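Local atomic coordinates of histone-lysine N-methyltransferase, H3 lysine-9 specific SUVH6 (Arabidopsis thaliana, PDB entry 6A5K), a protein that transfers methyl groups from S-adenosylmethionine to a lysine of the histone H3 tail and probably binds methylated DNA through its SRA domain. Residues A[385-390]-A[440-445]. The protein carries 1 engineered substitution. Numbering follows the deposited sequence.
Sequences ELLEDS and TIDAAS
Glu385 and Leu387 pair with Asp442 and Thr440 through four backbone hydrogen bonds that join antiparallel strands 385-388 and 436-442. Glu385 and Asp442 exchange N-H and C=O, Asp442 N lying 2.9 Å from Glu385 O. Leu387 and Thr440 form the second hydrogen-bonded pair. Between them lies the non-hydrogen-bonded pair Leu386 and Ile441, where the CA of Ile441 sits 3.5 Å from Glu385 O in a CH···O contact.

Apolar contacts differ on the two faces. Leu386 and Ile441 run side by side, CD1 of Leu386 3.8 Å from CG1 of Ile441, and both also pack on Ile405 of strand 402-406, the third strand of this small SET-domain sheet. On the other face, Leu387 CD1 lies against CB of Asp442 at 3.8 Å.

The polar side chains gather on the Leu387 face. Where strand 385-388 gives way to helix 389-394, Asp389 turns OD1 back to accept from Thr440 OG1, a very short bond of 2.5 Å; the two side chains meet at about a right angle. In Asp442, CG is anti to the backbone N (chi1 -179°) and thus beside the carbonyl carbon, on the side of the residues that follow, where OD1 accepts from Ala444 N in an Asx turn. Its OD2 receives ND2 of Asn398 and a water that also bonds weakly to Glu385 OE2. A second water lies within hydrogen-bonding distance of Glu385 OE2 and Asp442 O and accepts from Ser445 N.

The carboxylates of Glu385 and Asp442 thus approach without touching, their OE2 and OD2 atoms 4.9 Å apart. Water, the amide of Asn398 and the long, weak ion pairs of Glu385 with Lys446 and Arg395 probably ease their repulsion, while the bonds from Ala444 N to OD1 and from Asn398 to OD2 together limit rotation of the Asp442 carboxylate.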
loop_
_atom_site.group_PDB
_atom_site.type_symbol
_atom_site.label_atom_id
_atom_site.label_comp_id
_atom_site.label_asym_id
_atom_site.label_seq_id
_atom_site.Cartn_x
_atom_site.Cartn_y
_atom_site.Cartn_z
ATOM N N GLU A 385 0.826 -24.840 9.843
ATOM C CA GLU A 385 1.339 -26.182 9.573
ATOM C C GLU A 385 1.144 -26.527 8.101
ATOM O O GLU A 385 0.028 -26.428 7.592
ATOM C CB GLU A 385 0.642 -27.239 10.437
ATOM C CG GLU A 385 0.292 -26.816 11.853
ATOM C CD GLU A 385 -0.442 -27.917 12.616
ATOM O OE1 GLU A 385 -0.042 -29.098 12.501
ATOM O OE2 GLU A 385 -1.424 -27.605 13.323
ATOM N N LEU A 386 2.220 -26.924 7.425
ATOM C CA LEU A 386 2.132 -27.426 6.052
ATOM C C LEU A 386 1.481 -28.803 6.031
ATOM O O LEU A 386 1.942 -29.717 6.708
ATOM C CB LEU A 386 3.517 -27.519 5.398
ATOM C CG LEU A 386 4.093 -26.355 4.589
ATOM C CD1 LEU A 386 3.051 -25.793 3.631
ATOM C CD2 LEU A 386 4.665 -25.268 5.492
ATOM N N LEU A 387 0.428 -28.954 5.236
ATOM C CA LEU A 387 -0.291 -30.226 5.138
ATOM C C LEU A 387 -0.597 -30.575 3.688
ATOM O O LEU A 387 -0.844 -29.688 2.882
ATOM C CB LEU A 387 -1.608 -30.167 5.921
ATOM C CG LEU A 387 -1.612 -29.936 7.433
ATOM C CD1 LEU A 387 -3.042 -29.850 7.939
ATOM C CD2 LEU A 387 -0.840 -31.040 8.162
ATOM N N GLU A 388 -0.592 -31.864 3.360
ATOM C CA GLU A 388 -1.235 -32.320 2.130
ATOM C C GLU A 388 -2.682 -31.846 2.151
ATOM O O GLU A 388 -3.305 -31.834 3.216
ATOM C CB GLU A 388 -1.195 -33.849 2.004
ATOM C CG GLU A 388 0.186 -34.462 2.090
ATOM C CD GLU A 388 0.148 -35.980 2.044
ATOM O OE1 GLU A 388 0.846 -36.565 1.191
ATOM O OE2 GLU A 388 -0.581 -36.586 2.859
ATOM N N ASP A 389 -3.211 -31.463 0.990
ATOM C CA ASP A 389 -4.599 -30.999 0.896
ATOM C C ASP A 389 -5.578 -31.967 1.558
ATOM O O ASP A 389 -6.464 -31.545 2.294
ATOM C CB ASP A 389 -5.014 -30.781 -0.564
ATOM C CG ASP A 389 -4.387 -29.536 -1.176
ATOM O OD1 ASP A 389 -3.860 -28.684 -0.425
ATOM O OD2 ASP A 389 -4.439 -29.403 -2.418
ATOM N N SER A 390 -5.406 -33.265 1.306
ATOM C CA SER A 390 -6.314 -34.278 1.851
ATOM C C SER A 390 -6.279 -34.316 3.378
ATOM O O SER A 390 -7.305 -34.516 4.031
ATOM C CB SER A 390 -5.975 -35.660 1.285
ATOM O OG SER A 390 -4.708 -36.097 1.745
ATOM N N THR A 440 -1.428 -27.210 1.524
ATOM C CA THR A 440 -2.223 -26.174 2.177
ATOM C C THR A 440 -1.564 -25.809 3.502
ATOM O O THR A 440 -0.957 -26.664 4.154
ATOM C CB THR A 440 -3.680 -26.661 2.413
ATOM O OG1 THR A 440 -4.343 -26.811 1.152
ATOM C CG2 THR A 440 -4.482 -25.690 3.299
ATOM N N ILE A 441 -1.657 -24.544 3.892
ATOM C CA ILE A 441 -1.172 -24.120 5.196
ATOM C C ILE A 441 -2.348 -24.004 6.161
ATOM O O ILE A 441 -3.295 -23.256 5.911
ATOM C CB ILE A 441 -0.426 -22.768 5.127
ATOM C CG1 ILE A 441 0.707 -22.823 4.102
ATOM C CG2 ILE A 441 0.131 -22.408 6.488
ATOM C CD1 ILE A 441 1.124 -21.461 3.594
ATOM N N ASP A 442 -2.286 -24.768 7.248
ATOM C CA ASP A 442 -3.327 -24.783 8.268
ATOM C C ASP A 442 -2.881 -23.926 9.442
ATOM O O ASP A 442 -1.978 -24.308 10.184
ATOM C CB ASP A 442 -3.610 -26.223 8.715
ATOM C CG ASP A 442 -4.719 -26.323 9.766
ATOM O OD1 ASP A 442 -5.176 -25.289 10.291
ATOM O OD2 ASP A 442 -5.137 -27.460 10.074
ATOM N N ALA A 443 -3.520 -22.772 9.617
ATOM C CA ALA A 443 -3.164 -21.864 10.704
ATOM C C ALA A 443 -4.216 -21.825 11.817
ATOM O O ALA A 443 -4.247 -20.881 12.608
ATOM C CB ALA A 443 -2.933 -20.452 10.150
ATOM N N ALA A 444 -5.072 -22.842 11.881
ATOM C CA ALA A 444 -6.179 -22.836 12.840
ATOM C C ALA A 444 -5.701 -23.011 14.270
ATOM O O ALA A 444 -6.119 -22.273 15.164
ATOM C CB ALA A 444 -7.189 -23.917 12.503
ATOM N N SER A 445 -4.832 -23.992 14.481
ATOM C CA SER A 445 -4.324 -24.302 15.815
ATOM C C SER A 445 -3.035 -23.547 16.096
ATOM O O SER A 445 -2.850 -22.980 17.179
ATOM C CB SER A 445 -4.078 -25.804 15.966
ATOM O OG SER A 445 -5.294 -26.530 15.961
HETATM O O HOH W 1 -2.569 -25.220 12.673
HETATM O O HOH W 2 -3.799 -29.097 11.547
#